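Local coordinates for protein DNA methyltransferase (Nicotiana tabacum, PDB 4ONQ) that probably transfers methyl groups from S-adenosylmethionine to cytosines in DNA, as a plant DRM-type methyltransferase represented here by its catalytic domain, at residues K140-F145 / G170-A175. The protein carries 5 engineered substitutions. Residues are numbered along the deposited sequence; the frame is centred on the assembly and turned at random.
Sequences KAVEDF and GRNKVA
Glu143 and Asn172 bring the two backbones closest, their CA atoms 5.9 Å apart, where the last part of helix 132-143 meets the hairpin of strands 166-170 and 173-176. A type II turn runs from Gly170 to Lys173, closed by a hydrogen bond from Lys173 N to Gly170 O (3.1 Å). Asn172 takes its third position with positive phi (67°), and its side chain reaches from the turn to the helix. CG stands anti to the carbonyl carbon (chi1 -58°), which carries the amide across Val142 and Glu143. In van der Waals contact, OD1 lies 3.4 Å from Val142 CG2, a methyl that also passes 3.8 Å from Asn172 CA, and ND2 sits 3.4 Å from Glu143 CG. The Glu143 and Asn172 side chains cross at about a right angle, carboxylate and amide planes 89° apart, and Glu143 OE2 forms a salt bridge with Arg139 NH1, one turn back on the same helix. With an alanine here in place of Asn172, the amide's contacts with Val142 CG2 and Glu143 CG would be lost, probably leaving a gap between turn and helix. Val142 also packs on Val157 of helix 151-164, and the contact sets the tip of a two-stranded antiparallel beta hairpin against helix 132-143.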
ATOM      1  N   LYS A 140       1.128  31.792  12.458  1.00 42.28           N
ATOM      2  CA  LYS A 140       0.605  33.093  12.881  1.00 49.99           C
ATOM      3  C   LYS A 140      -0.709  32.969  13.647  1.00 49.59           C
ATOM      4  O   LYS A 140      -0.970  33.721  14.586  1.00 55.27           O
ATOM      5  CB  LYS A 140       0.450  34.038  11.685  1.00 44.75           C
ATOM      6  CG  LYS A 140       1.784  34.494  11.097  1.00 44.62           C
ATOM      7  CD  LYS A 140       1.597  35.531  10.011  1.00 52.43           C
ATOM      8  CE  LYS A 140       2.921  35.892   9.343  1.00 58.79           C
ATOM      9  NZ  LYS A 140       3.924  36.438  10.298  1.00 59.35           N
ATOM     10  N   ALA A 141      -1.529  32.006  13.248  1.00 41.53           N
ATOM     11  CA  ALA A 141      -2.784  31.747  13.939  1.00 41.64           C
ATOM     12  C   ALA A 141      -2.587  31.302  15.401  1.00 48.97           C
ATOM     13  O   ALA A 141      -3.389  31.662  16.263  1.00 49.22           O
ATOM     14  CB  ALA A 141      -3.615  30.726  13.169  1.00 36.99           C
ATOM     15  N   VAL A 142      -1.537  30.525  15.684  1.00 39.83           N
ATOM     16  CA  VAL A 142      -1.307  30.055  17.063  1.00 37.44           C
ATOM     17  C   VAL A 142      -0.271  30.864  17.863  1.00 46.58           C
ATOM     18  O   VAL A 142      -0.209  30.771  19.091  1.00 48.68           O
ATOM     19  CB  VAL A 142      -0.895  28.571  17.109  1.00 39.25           C
ATOM     20  CG1 VAL A 142      -1.955  27.701  16.454  1.00 41.31           C
ATOM     21  CG2 VAL A 142       0.456  28.377  16.446  1.00 33.98           C
ATOM     22  N   GLU A 143       0.543  31.635  17.182  1.00 54.72           N
ATOM     23  CA  GLU A 143       1.619  32.388  17.789  1.00 56.59           C
ATOM     24  C   GLU A 143       1.203  33.431  18.811  1.00 58.45           C
ATOM     25  O   GLU A 143       1.923  33.677  19.753  1.00 57.17           O
ATOM     26  CB  GLU A 143       2.352  33.129  16.708  1.00 55.59           C
ATOM     27  CG  GLU A 143       3.760  32.842  16.626  1.00 62.90           C
ATOM     28  CD  GLU A 143       4.428  33.594  15.528  1.00 71.04           C
ATOM     29  OE1 GLU A 143       3.767  34.403  14.870  1.00 67.46           O
ATOM     30  OE2 GLU A 143       5.628  33.385  15.339  1.00 70.28           O
ATOM     31  N   ASP A 144       0.065  34.071  18.590  1.00 56.65           N
ATOM     32  CA  ASP A 144      -0.368  35.173  19.452  1.00 76.02           C
ATOM     33  C   ASP A 144      -0.644  34.753  20.890  1.00 77.40           C
ATOM     34  O   ASP A 144      -0.360  35.492  21.832  1.00 83.67           O
ATOM     35  CB  ASP A 144      -1.603  35.856  18.867  1.00 95.03           C
ATOM     36  CG  ASP A 144      -1.274  36.720  17.672  1.00105.01           C
ATOM     37  OD1 ASP A 144      -0.158  37.282  17.638  1.00 99.94           O
ATOM     38  OD2 ASP A 144      -2.130  36.839  16.771  1.00108.59           O
ATOM     39  N   PHE A 145      -1.196  33.560  21.043  1.00 62.39           N
ATOM     40  CA  PHE A 145      -1.563  33.034  22.342  1.00 57.77           C
ATOM     41  C   PHE A 145      -0.442  32.145  22.848  1.00 57.65           C
ATOM     42  O   PHE A 145       0.188  31.429  22.065  1.00 64.70           O
ATOM     43  CB  PHE A 145      -2.864  32.240  22.206  1.00 49.90           C
ATOM     44  CG  PHE A 145      -3.828  32.849  21.220  1.00 58.21           C
ATOM     45  CD1 PHE A 145      -4.665  33.889  21.604  1.00 52.83           C
ATOM     46  CD2 PHE A 145      -3.871  32.411  19.900  1.00 46.60           C
ATOM     47  CE1 PHE A 145      -5.532  34.467  20.703  1.00 53.02           C
ATOM     48  CE2 PHE A 145      -4.734  32.989  18.991  1.00 46.88           C
ATOM     49  CZ  PHE A 145      -5.568  34.021  19.394  1.00 50.09           C
ATOM     50  N   GLY A 170       7.787  21.762  16.372  1.00 33.48           N
ATOM     51  CA  GLY A 170       8.305  22.757  17.286  1.00 31.03           C
ATOM     52  C   GLY A 170       7.124  23.545  17.798  1.00 43.33           C
ATOM     53  O   GLY A 170       6.000  23.336  17.339  1.00 37.92           O
ATOM     54  N   ARG A 171       7.357  24.437  18.753  1.00 48.74           N
ATOM     55  CA  ARG A 171       6.286  25.292  19.241  1.00 60.97           C
ATOM     56  C   ARG A 171       5.916  26.288  18.145  1.00 58.03           C
ATOM     57  O   ARG A 171       6.792  26.953  17.578  1.00 42.52           O
ATOM     58  CB  ARG A 171       6.705  26.019  20.519  1.00 73.08           C
ATOM     59  CG  ARG A 171       5.540  26.623  21.285  1.00 77.24           C
ATOM     60  CD  ARG A 171       6.010  27.279  22.569  1.00 86.70           C
ATOM     61  NE  ARG A 171       6.871  26.392  23.346  1.00 90.65           N
ATOM     62  CZ  ARG A 171       7.294  26.652  24.579  1.00 95.39           C
ATOM     63  NH1 ARG A 171       6.928  27.774  25.183  1.00102.85           N
ATOM     64  NH2 ARG A 171       8.078  25.788  25.209  1.00 89.42           N
ATOM     65  N   ASN A 172       4.618  26.365  17.848  1.00 33.08           N
ATOM     66  CA  ASN A 172       4.085  27.158  16.735  1.00 32.30           C
ATOM     67  C   ASN A 172       4.483  26.657  15.347  1.00 30.31           C
ATOM     68  O   ASN A 172       4.188  27.312  14.347  1.00 40.33           O
ATOM     69  CB  ASN A 172       4.460  28.639  16.860  1.00 34.13           C
ATOM     70  CG  ASN A 172       3.979  29.258  18.149  1.00 36.63           C
ATOM     71  OD1 ASN A 172       2.952  28.862  18.690  1.00 36.92           O
ATOM     72  ND2 ASN A 172       4.716  30.249  18.643  1.00 38.85           N
ATOM     73  N   LYS A 173       5.146  25.505  15.277  1.00 32.92           N
ATOM     74  CA  LYS A 173       5.618  24.999  13.989  1.00 27.87           C
ATOM     75  C   LYS A 173       5.036  23.645  13.611  1.00 37.39           C
ATOM     76  O   LYS A 173       5.370  22.623  14.217  1.00 33.13           O
ATOM     77  CB  LYS A 173       7.142  24.921  13.964  1.00 32.27           C
ATOM     78  CG  LYS A 173       7.831  26.230  14.294  1.00 31.63           C
ATOM     79  CD  LYS A 173       9.298  26.177  13.921  1.00 33.05           C
ATOM     80  CE  LYS A 173       9.995  25.050  14.665  1.00 31.91           C
ATOM     81  NZ  LYS A 173      11.366  24.849  14.139  1.00 39.46           N
ATOM     82  N   VAL A 174       4.167  23.644  12.605  1.00 30.74           N
ATOM     83  CA  VAL A 174       3.747  22.399  11.985  1.00 28.54           C
ATOM     84  C   VAL A 174       4.479  22.252  10.671  1.00 31.99           C
ATOM     85  O   VAL A 174       4.942  23.235  10.088  1.00 29.90           O
ATOM     86  CB  VAL A 174       2.233  22.338  11.706  1.00 31.75           C
ATOM     87  CG1 VAL A 174       1.449  22.240  13.007  1.00 35.86           C
ATOM     88  CG2 VAL A 174       1.800  23.528  10.880  1.00 26.14           C
ATOM     89  N   ALA A 175       4.567  21.016  10.199  1.00 24.64           N
ATOM     90  CA  ALA A 175       5.286  20.715   8.974  1.00 27.70           C
ATOM     91  C   ALA A 175       4.622  19.552   8.266  1.00 24.84           C
ATOM     92  O   ALA A 175       4.023  18.689   8.902  1.00 34.51           O
ATOM     93  CB  ALA A 175       6.733  20.384   9.294  1.00 24.59           C
TER